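Local atomic coordinates of putative polyphosphate kinase 2 family protein (Arthrobacter aurescens, PDB entry 3RHF), a protein that probably transfers phosphate between polyphosphate and nucleotides as a kinase of the polyphosphate kinase 2 family, whose fold is of the P-loop NTPase type. Residues Y143-V146 / L147-V151; Y224-A227 / Y228-A231. All coordinates share one frame; numbering follows the deposited sequence.

Contact 1 (Y143-V146 / L147-V151); sequences YEDV and LIHRV
The imidazole of His149 and the carboxylate of Asp145 run alongside each other in the same direction, the two flat groups turned 64° apart. Asp145 OD1 comes to 3.3 Å from His149 NE2, obliquely to the ring, and the angle is too poor for a hydrogen bond. Glu144 O also approaches the ring obliquely, 3.8 Å from His149 CD2. It is the first torsion of His149, with CG beside its own backbone N (chi1 -73°), that carries the ring back to these two oxygens; His149 CB, for its part, packs against Asp145 O at 3.6 Å. All this happens where the loop that follows strand 135-139 of the parallel sheet runs into the short helix 148-151. Glu144 O takes the bond from Leu147 N, 3.1 Å long and nearly straight at the hydrogen (162°), although the donor stands well above the carbonyl plane. The same oxygen receives a weak second bond from Ile148 N, and Ile148 CG2 sits 3.4 Å from Glu144 O. On another side of the turn, Leu147 CD1 lies 4.2 Å from Tyr143 CB. The hydroxyl of Tyr143 is hydrogen-bonded to Glu171 and Lys183, while the carboxylate of Glu144 is hydrogen-bonded to Gln81 of strand 75-82.

Contact 2 (Y224-A227 / Y228-A231); sequences YMDA and YSVA
Helix 221-235 of the alpha/beta/alpha sandwich runs without a break through residues 224-231, and its i to i+4 bonds hold one turn to the next. Tyr228 N bonds to Tyr224 O at 3.0 Å, almost in line with the carbonyl, and Ala231 N reaches Ala227 O in the same pattern. The ring of Tyr228 turns its edge to the same carbonyl its own N-H bonds to: Tyr228 CD2 is 3.3 Å from Tyr224 O, near the ring plane. CE of the selenomethionine Met225 comes obliquely to that ring, 4.4 Å from Tyr228 CD2. Asp226 O is gripped twice, by Val230 N at 2.8 Å and by Ser229 OG at 2.9 Å. The serine torsion accounts for the second of these, placing OG between its backbone N and carbonyl carbon (chi1 65°), folded back on the preceding turn. With an alanine in place of Ser229, Asp226 O would probably keep just the Val230 amide of these two donors. Val230 CG2 packs 3.2 Å from Asp226 O, while the Asp226 carboxylate turns to Arg150 in a salt bridge. The serine hydroxyl thus finds its acceptor within its own helix, spending its polarity on a carbonyl that already serves the backbone.

How the contacts relate
Contact 1 and contact 2 have centres about 9 Å apart and pack directly on each other, helix 221-235 lying against the turn that leads into helix 148-151. Leu147 of contact 1 packs onto the helix with both its methyls: its CD1 is 3.5 Å from Tyr228 CZ, and its CD2 is 3.6 Å from Ala227 C. Beside it, Ile148 CG1 meets Tyr224 OH at 3.5 Å. The salt bridge between Arg150 and Asp226 spans the same interface, NH1 of Arg150 2.9 Å from OD2 of Asp226. Gln81 of strand 75-82, the partner of Glu144, also makes a weak hydrogen bond to the Tyr228 hydroxyl, so both contacts border the same strand of the central sheet.

Contact 1 (Y143-V146 / L147-V151)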
loop_
_atom_site.group_PDB
_atom_site.type_symbol
_atom_site.label_atom_id
_atom_site.label_comp_id
_atom_site.label_asym_id
_atom_site.label_seq_id
_atom_site.Cartn_x
_atom_site.Cartn_y
_atom_site.Cartn_z
ATOM N N TYR A 143 -20.569 8.833 2.359
ATOM C CA TYR A 143 -21.839 8.326 1.931
ATOM C C TYR A 143 -22.440 7.294 2.871
ATOM O O TYR A 143 -23.672 7.155 2.912
ATOM C CB TYR A 143 -21.734 7.791 0.497
ATOM C CG TYR A 143 -21.585 8.960 -0.469
ATOM C CD1 TYR A 143 -22.682 9.637 -0.935
ATOM C CD2 TYR A 143 -20.334 9.410 -0.861
ATOM C CE1 TYR A 143 -22.544 10.739 -1.823
ATOM C CE2 TYR A 143 -20.177 10.495 -1.727
ATOM C CZ TYR A 143 -21.288 11.169 -2.191
ATOM O OH TYR A 143 -21.119 12.230 -3.053
ATOM N N GLU A 144 -21.614 6.602 3.647
ATOM C CA GLU A 144 -22.152 5.639 4.591
ATOM C C GLU A 144 -23.232 6.302 5.424
ATOM O O GLU A 144 -24.252 5.643 5.780
ATOM C CB GLU A 144 -21.094 5.058 5.522
ATOM C CG GLU A 144 -20.107 4.135 4.823
ATOM C CD GLU A 144 -20.716 2.809 4.402
ATOM O OE1 GLU A 144 -20.962 1.971 5.273
ATOM O OE2 GLU A 144 -20.935 2.575 3.205
ATOM N N ASP A 145 -23.038 7.608 5.693
ATOM C CA ASP A 145 -23.949 8.334 6.563
ATOM C C ASP A 145 -25.246 8.740 5.887
ATOM O O ASP A 145 -26.094 9.279 6.547
ATOM C CB ASP A 145 -23.254 9.524 7.184
ATOM C CG ASP A 145 -22.152 9.099 8.120
ATOM O OD1 ASP A 145 -22.480 8.578 9.212
ATOM O OD2 ASP A 145 -20.962 9.272 7.769
ATOM N N VAL A 146 -25.404 8.495 4.587
ATOM C CA VAL A 146 -26.731 8.548 3.969
ATOM C C VAL A 146 -27.219 7.220 3.367
ATOM O O VAL A 146 -28.157 7.221 2.560
ATOM C CB VAL A 146 -26.807 9.620 2.888
ATOM C CG1 VAL A 146 -26.536 10.945 3.507
ATOM C CG2 VAL A 146 -25.863 9.313 1.724
ATOM N N LEU A 147 -26.589 6.110 3.743
ATOM C CA LEU A 147 -26.987 4.787 3.235
ATOM C C LEU A 147 -27.462 3.906 4.396
ATOM O O LEU A 147 -28.629 3.687 4.555
ATOM C CB LEU A 147 -25.849 4.089 2.470
ATOM C CG LEU A 147 -25.417 4.804 1.197
ATOM C CD1 LEU A 147 -24.047 4.354 0.765
ATOM C CD2 LEU A 147 -26.456 4.644 0.082
ATOM N N ILE A 148 -26.537 3.411 5.202
ATOM C CA ILE A 148 -26.876 2.542 6.278
ATOM C C ILE A 148 -27.871 3.313 7.172
ATOM O O ILE A 148 -28.937 2.810 7.511
ATOM C CB ILE A 148 -25.576 1.983 6.983
ATOM C CG1 ILE A 148 -25.916 0.784 7.882
ATOM C CG2 ILE A 148 -24.884 2.999 7.815
ATOM C CD1 ILE A 148 -24.666 -0.083 8.306
ATOM N N HIS A 149 -27.567 4.568 7.467
ATOM C CA HIS A 149 -28.410 5.377 8.346
ATOM C C HIS A 149 -29.813 5.533 7.772
ATOM O O HIS A 149 -30.789 5.553 8.500
ATOM C CB HIS A 149 -27.783 6.758 8.556
ATOM C CG HIS A 149 -26.580 6.760 9.455
ATOM N ND1 HIS A 149 -26.498 7.550 10.587
ATOM C CD2 HIS A 149 -25.409 6.087 9.382
ATOM C CE1 HIS A 149 -25.329 7.362 11.174
ATOM N NE2 HIS A 149 -24.653 6.473 10.467
ATOM N N ARG A 150 -29.926 5.639 6.461
ATOM C CA ARG A 150 -31.238 5.745 5.860
ATOM C C ARG A 150 -32.031 4.456 6.060
ATOM O O ARG A 150 -33.071 4.455 6.713
ATOM C CB ARG A 150 -31.097 6.064 4.391
ATOM C CG ARG A 150 -32.414 6.252 3.708
ATOM C CD ARG A 150 -32.170 6.838 2.357
ATOM N NE ARG A 150 -33.365 7.373 1.744
ATOM C CZ ARG A 150 -34.310 6.640 1.157
ATOM N NH1 ARG A 150 -34.238 5.291 1.095
ATOM N NH2 ARG A 150 -35.332 7.266 0.597
ATOM N N VAL A 151 -31.505 3.366 5.511
ATOM C CA VAL A 151 -32.088 2.045 5.620
ATOM C C VAL A 151 -32.655 1.763 7.002
ATOM O O VAL A 151 -33.793 1.325 7.121
ATOM C CB VAL A 151 -31.062 0.965 5.320
ATOM C CG1 VAL A 151 -31.680 -0.443 5.489
ATOM C CG2 VAL A 151 -30.533 1.129 3.921
#

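Contact 2 (Y224-A227 / Y228-A231)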
loop_
_atom_site.group_PDB
_atom_site.type_symbol
_atom_site.label_atom_id
_atom_site.label_comp_id
_atom_site.label_asym_id
_atom_site.label_seq_id
_atom_site.Cartn_x
_atom_site.Cartn_y
_atom_site.Cartn_z
ATOM N N TYR A 224 -31.384 -0.644 0.632
ATOM C CA TYR A 224 -30.067 -0.220 0.196
ATOM C C TYR A 224 -30.032 0.208 -1.248
ATOM O O TYR A 224 -29.484 1.231 -1.527
ATOM C CB TYR A 224 -29.036 -1.303 0.421
ATOM C CG TYR A 224 -28.474 -1.382 1.820
ATOM C CD1 TYR A 224 -27.509 -0.475 2.276
ATOM C CD2 TYR A 224 -28.876 -2.385 2.678
ATOM C CE1 TYR A 224 -26.983 -0.572 3.590
ATOM C CE2 TYR A 224 -28.359 -2.488 3.951
ATOM C CZ TYR A 224 -27.418 -1.596 4.409
ATOM O OH TYR A 224 -26.937 -1.784 5.685
HETATM N N MSE A 225 -30.579 -0.548 -2.183
HETATM C CA MSE A 225 -30.608 -0.050 -3.561
HETATM C C MSE A 225 -31.313 1.299 -3.703
HETATM O O MSE A 225 -30.932 2.123 -4.541
HETATM C CB MSE A 225 -31.302 -1.021 -4.510
HETATM C CG MSE A 225 -30.542 -2.340 -4.825
HETATM SE SE MSE A 225 -28.599 -2.229 -5.173
HETATM C CE MSE A 225 -27.908 -2.336 -3.330
ATOM N N ASP A 226 -32.364 1.508 -2.901
ATOM C CA ASP A 226 -33.114 2.777 -2.916
ATOM C C ASP A 226 -32.226 3.935 -2.355
ATOM O O ASP A 226 -32.176 5.050 -2.906
ATOM C CB ASP A 226 -34.474 2.626 -2.169
ATOM C CG ASP A 226 -35.379 3.837 -2.344
ATOM O OD1 ASP A 226 -35.743 4.141 -3.502
ATOM O OD2 ASP A 226 -35.717 4.516 -1.331
ATOM N N ALA A 227 -31.542 3.639 -1.255
ATOM C CA ALA A 227 -30.655 4.590 -0.627
ATOM C C ALA A 227 -29.604 5.066 -1.622
ATOM O O ALA A 227 -29.324 6.262 -1.727
ATOM C CB ALA A 227 -29.989 3.960 0.573
ATOM N N TYR A 228 -29.036 4.118 -2.353
ATOM C CA TYR A 228 -28.012 4.435 -3.310
ATOM C C TYR A 228 -28.595 5.324 -4.378
ATOM O O TYR A 228 -28.011 6.345 -4.735
ATOM C CB TYR A 228 -27.399 3.153 -3.928
ATOM C CG TYR A 228 -26.190 2.664 -3.142
ATOM C CD1 TYR A 228 -24.973 3.323 -3.231
ATOM C CD2 TYR A 228 -26.275 1.572 -2.277
ATOM C CE1 TYR A 228 -23.889 2.908 -2.501
ATOM C CE2 TYR A 228 -25.158 1.156 -1.534
ATOM C CZ TYR A 228 -23.971 1.842 -1.654
ATOM O OH TYR A 228 -22.843 1.475 -0.927
ATOM N N SER A 229 -29.750 4.928 -4.903
ATOM C CA SER A 229 -30.284 5.597 -6.062
ATOM C C SER A 229 -30.668 7.001 -5.689
ATOM O O SER A 229 -30.468 7.897 -6.470
ATOM C CB SER A 229 -31.454 4.821 -6.677
ATOM O OG SER A 229 -32.493 4.803 -5.771
ATOM N N VAL A 230 -31.174 7.201 -4.477
ATOM C CA VAL A 230 -31.506 8.548 -4.016
ATOM C C VAL A 230 -30.238 9.369 -3.835
ATOM O O VAL A 230 -30.122 10.472 -4.402
ATOM C CB VAL A 230 -32.346 8.542 -2.741
ATOM C CG1 VAL A 230 -32.504 9.992 -2.180
ATOM C CG2 VAL A 230 -33.703 7.904 -3.046
ATOM N N ALA A 231 -29.291 8.814 -3.088
ATOM C CA ALA A 231 -27.926 9.368 -2.974
ATOM C C ALA A 231 -27.363 9.835 -4.308
ATOM O O ALA A 231 -26.774 10.913 -4.368
ATOM C CB ALA A 231 -26.961 8.337 -2.335
#